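Local coordinates for tailspike protein (Siphovirus 9NA, PDB 3RIQ) that probably recognises and cleaves the lipopolysaccharide O-antigen of Salmonella as a trimeric endorhamnosidase tailspike, at residues A[313-318]-A[335-340]. Residues are numbered along the deposited sequence; the frame is centred on the assembly and turned at random.
Sequences RNIITR and DNVVTY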
ATOM      1  N   ARG A 313       2.216  -9.250   2.622  1.00 10.57           N
ATOM      2  CA  ARG A 313       1.957  -7.820   2.415  1.00 11.25           C
ATOM      3  C   ARG A 313       0.734  -7.531   1.552  1.00 11.59           C
ATOM      4  O   ARG A 313       0.316  -8.374   0.720  1.00 12.15           O
ATOM      5  CB  ARG A 313       3.182  -7.099   1.871  1.00 14.02           C
ATOM      6  CG  ARG A 313       3.850  -7.736   0.741  1.00 15.60           C
ATOM      7  CD  ARG A 313       5.287  -7.130   0.462  1.00 13.11           C
ATOM      8  NE  ARG A 313       5.228  -5.743  -0.018  1.00 12.05           N
ATOM      9  CZ  ARG A 313       5.188  -5.379  -1.294  1.00 12.48           C
ATOM     10  NH1 ARG A 313       5.202  -6.316  -2.241  1.00 13.88           N
ATOM     11  NH2 ARG A 313       5.080  -4.082  -1.619  1.00 14.02           N
ATOM     12  N   ASN A 314       0.110  -6.388   1.823  1.00 10.67           N
ATOM     13  CA  ASN A 314      -1.019  -5.880   1.006  1.00 11.88           C
ATOM     14  C   ASN A 314      -2.252  -6.781   1.084  1.00 11.63           C
ATOM     15  O   ASN A 314      -2.919  -7.042   0.064  1.00 12.85           O
ATOM     16  CB  ASN A 314      -0.541  -5.665  -0.442  1.00 12.16           C
ATOM     17  CG  ASN A 314       0.697  -4.762  -0.512  1.00 12.08           C
ATOM     18  OD1 ASN A 314       0.734  -3.715   0.113  1.00 14.25           O
ATOM     19  ND2 ASN A 314       1.718  -5.194  -1.221  1.00 13.44           N
ATOM     20  N   ILE A 315      -2.561  -7.248   2.290  1.00 11.30           N
ATOM     21  CA  ILE A 315      -3.655  -8.210   2.497  1.00 10.51           C
ATOM     22  C   ILE A 315      -4.887  -7.412   2.918  1.00 10.72           C
ATOM     23  O   ILE A 315      -4.773  -6.438   3.689  1.00 11.44           O
ATOM     24  CB  ILE A 315      -3.303  -9.166   3.646  1.00 11.25           C
ATOM     25  CG1 ILE A 315      -1.951  -9.839   3.400  1.00 12.55           C
ATOM     26  CG2 ILE A 315      -4.436 -10.181   3.888  1.00 13.14           C
ATOM     27  CD1 ILE A 315      -1.843 -10.730   2.142  1.00 14.00           C
ATOM     28  N   ILE A 316      -6.070  -7.807   2.450  1.00 10.74           N
ATOM     29  CA  ILE A 316      -7.318  -7.212   2.970  1.00 11.00           C
ATOM     30  C   ILE A 316      -8.329  -8.335   3.150  1.00 10.88           C
ATOM     31  O   ILE A 316      -8.496  -9.165   2.236  1.00 10.99           O
ATOM     32  CB  ILE A 316      -7.863  -6.076   2.057  1.00 10.86           C
ATOM     33  CG1 ILE A 316      -9.130  -5.455   2.695  1.00 11.68           C
ATOM     34  CG2 ILE A 316      -8.106  -6.558   0.608  1.00 12.55           C
ATOM     35  CD1 ILE A 316      -9.615  -4.177   2.002  1.00 14.61           C
ATOM     36  N   THR A 317      -8.991  -8.397   4.304  1.00 10.88           N
ATOM     37  CA  THR A 317      -9.998  -9.449   4.537  1.00 11.28           C
ATOM     38  C   THR A 317     -11.246  -8.843   5.102  1.00 11.57           C
ATOM     39  O   THR A 317     -11.178  -7.833   5.800  1.00 11.73           O
ATOM     40  CB  THR A 317      -9.473 -10.612   5.442  1.00 12.47           C
ATOM     41  OG1 THR A 317      -9.569 -10.242   6.826  1.00 12.78           O
ATOM     42  CG2 THR A 317      -8.008 -10.972   5.080  1.00 12.07           C
ATOM     43  N   ARG A 318     -12.398  -9.430   4.780  1.00 11.65           N
ATOM     44  CA  ARG A 318     -13.680  -8.839   5.222  1.00 11.65           C
ATOM     45  C   ARG A 318     -14.650  -9.903   5.684  1.00 12.10           C
ATOM     46  O   ARG A 318     -14.965 -10.844   4.923  1.00 12.23           O
ATOM     47  CB  ARG A 318     -14.316  -8.008   4.088  1.00 12.83           C
ATOM     48  CG  ARG A 318     -15.544  -7.203   4.547  1.00 13.37           C
ATOM     49  CD  ARG A 318     -16.416  -6.642   3.370  1.00 15.63           C
ATOM     50  NE  ARG A 318     -17.235  -7.701   2.730  1.00 14.80           N
ATOM     51  CZ  ARG A 318     -18.405  -8.134   3.202  1.00 15.53           C
ATOM     52  NH1 ARG A 318     -18.876  -7.625   4.333  1.00 19.11           N
ATOM     53  NH2 ARG A 318     -19.086  -9.104   2.565  1.00 15.38           N
ATOM     54  N   ASP A 335       3.554  -6.450   6.263  1.00 10.93           N
ATOM     55  CA  ASP A 335       3.311  -5.023   6.016  1.00 10.88           C
ATOM     56  C   ASP A 335       2.003  -4.802   5.278  1.00 10.28           C
ATOM     57  O   ASP A 335       1.758  -5.467   4.267  1.00 11.58           O
ATOM     58  CB  ASP A 335       4.467  -4.386   5.189  1.00 12.21           C
ATOM     59  CG  ASP A 335       4.197  -2.918   4.877  1.00 12.32           C
ATOM     60  OD1 ASP A 335       3.999  -2.146   5.863  1.00 12.83           O
ATOM     61  OD2 ASP A 335       4.098  -2.518   3.692  1.00 13.33           O
ATOM     62  N   ASN A 336       1.178  -3.870   5.765  1.00 10.36           N
ATOM     63  CA  ASN A 336      -0.050  -3.491   5.076  1.00 10.57           C
ATOM     64  C   ASN A 336      -1.083  -4.612   5.079  1.00 10.26           C
ATOM     65  O   ASN A 336      -1.306  -5.309   4.075  1.00 12.29           O
ATOM     66  CB  ASN A 336       0.194  -2.942   3.659  1.00 10.66           C
ATOM     67  CG  ASN A 336      -1.096  -2.427   3.022  1.00 12.71           C
ATOM     68  OD1 ASN A 336      -2.128  -2.325   3.693  1.00 14.04           O
ATOM     69  ND2 ASN A 336      -1.063  -2.162   1.711  1.00 15.81           N
ATOM     70  N   VAL A 337      -1.714  -4.779   6.233  1.00 10.38           N
ATOM     71  CA  VAL A 337      -2.785  -5.759   6.402  1.00 11.21           C
ATOM     72  C   VAL A 337      -3.982  -5.000   6.936  1.00 11.62           C
ATOM     73  O   VAL A 337      -3.868  -4.302   7.950  1.00 11.96           O
ATOM     74  CB  VAL A 337      -2.383  -6.875   7.391  1.00 11.63           C
ATOM     75  CG1 VAL A 337      -3.566  -7.810   7.679  1.00 13.69           C
ATOM     76  CG2 VAL A 337      -1.148  -7.665   6.854  1.00 13.15           C
ATOM     77  N   VAL A 338      -5.120  -5.144   6.255  1.00 10.72           N
ATOM     78  CA  VAL A 338      -6.363  -4.439   6.645  1.00 11.15           C
ATOM     79  C   VAL A 338      -7.428  -5.493   6.858  1.00 11.67           C
ATOM     80  O   VAL A 338      -7.661  -6.300   5.957  1.00 12.00           O
ATOM     81  CB  VAL A 338      -6.836  -3.482   5.495  1.00 12.15           C
ATOM     82  CG1 VAL A 338      -8.199  -2.857   5.786  1.00 13.38           C
ATOM     83  CG2 VAL A 338      -5.757  -2.412   5.203  1.00 14.74           C
ATOM     84  N   THR A 339      -8.043  -5.546   8.045  1.00 11.97           N
ATOM     85  CA  THR A 339      -9.131  -6.487   8.235  1.00 12.01           C
ATOM     86  C   THR A 339     -10.358  -5.783   8.760  1.00 11.38           C
ATOM     87  O   THR A 339     -10.242  -4.939   9.656  1.00 12.53           O
ATOM     88  CB  THR A 339      -8.754  -7.707   9.129  1.00 11.89           C
ATOM     89  OG1 THR A 339      -8.741  -7.345  10.526  1.00 13.50           O
ATOM     90  CG2 THR A 339      -7.397  -8.327   8.700  1.00 13.06           C
ATOM     91  N   TYR A 340     -11.512  -6.137   8.189  1.00 11.68           N
ATOM     92  CA  TYR A 340     -12.825  -5.625   8.592  1.00 11.53           C
ATOM     93  C   TYR A 340     -13.681  -6.790   9.077  1.00 12.50           C
ATOM     94  O   TYR A 340     -13.722  -7.847   8.425  1.00 12.03           O
ATOM     95  CB  TYR A 340     -13.555  -5.001   7.388  1.00 13.35           C
ATOM     96  CG  TYR A 340     -13.157  -3.579   7.109  1.00 10.99           C
ATOM     97  CD1 TYR A 340     -13.831  -2.531   7.749  1.00 12.64           C
ATOM     98  CD2 TYR A 340     -12.081  -3.275   6.277  1.00 12.32           C
ATOM     99  CE1 TYR A 340     -13.461  -1.213   7.550  1.00 13.34           C
ATOM    100  CE2 TYR A 340     -11.700  -1.945   6.032  1.00 11.66           C
ATOM    101  CZ  TYR A 340     -12.401  -0.917   6.705  1.00 12.20           C
ATOM    102  OH  TYR A 340     -12.051   0.405   6.583  1.00 14.14           O
TER
HETATM  103  O   HOH W   1       5.773  -3.500   1.774  1.00 15.15           O
HETATM  104  O   HOH W   2       2.666  -2.150   1.172  1.00 20.05           O
HETATM  105  O   HOH W   3      -4.059  -4.075   2.320  1.00 14.05           O
HETATM  106  O   HOH W   4     -12.147 -10.375   8.231  1.00 13.77           O
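Ile-315 to Arg-318 pairs in parallel with Val-337 to Tyr-340, the two axes 4.7 Å apart, and the register continues back to Arg-313 beside Asp-335. Val-338 N bonds to Ile-315 O at 2.9 Å, and Tyr-340 N to Thr-317 O; between them Thr-317 N returns to Val-338 O. At Asn-314 and Asn-336 phi is positive (65° and 68°), a backbone shape asparagine tolerates well, and the chain turns a corner at Asn-314. The two side chains cross at about a right angle, a pairing on successive coils reminiscent of the asparagine ladders of parallel beta-helices: Asn-336 ND2 donates to an in-plane lone pair of Asn-314 OD1 at 2.9 Å. A water donates to both Asn-314 OD1 and Asp-335 OD2, tying the amide pair to the acid, whose OD1 is held by Thr-357 and Asn-358. Beta-branched side chains suit the extended strands: Ile-315 lies alongside Val-337 (CB to CG2 4.1 Å) and Thr-317 OG1 meets Thr-339 CG2, while Ile-316 and Val-338 share the other face. Both threonine hydroxyls bond to backbone carbonyls, of Gly-324 and Gly-346. Strands 266-273 and 355-362 flank the pair as neighbouring rungs, and Ile-316 and Val-338 pack on Arg-313 and Asp-335 of a second subunit.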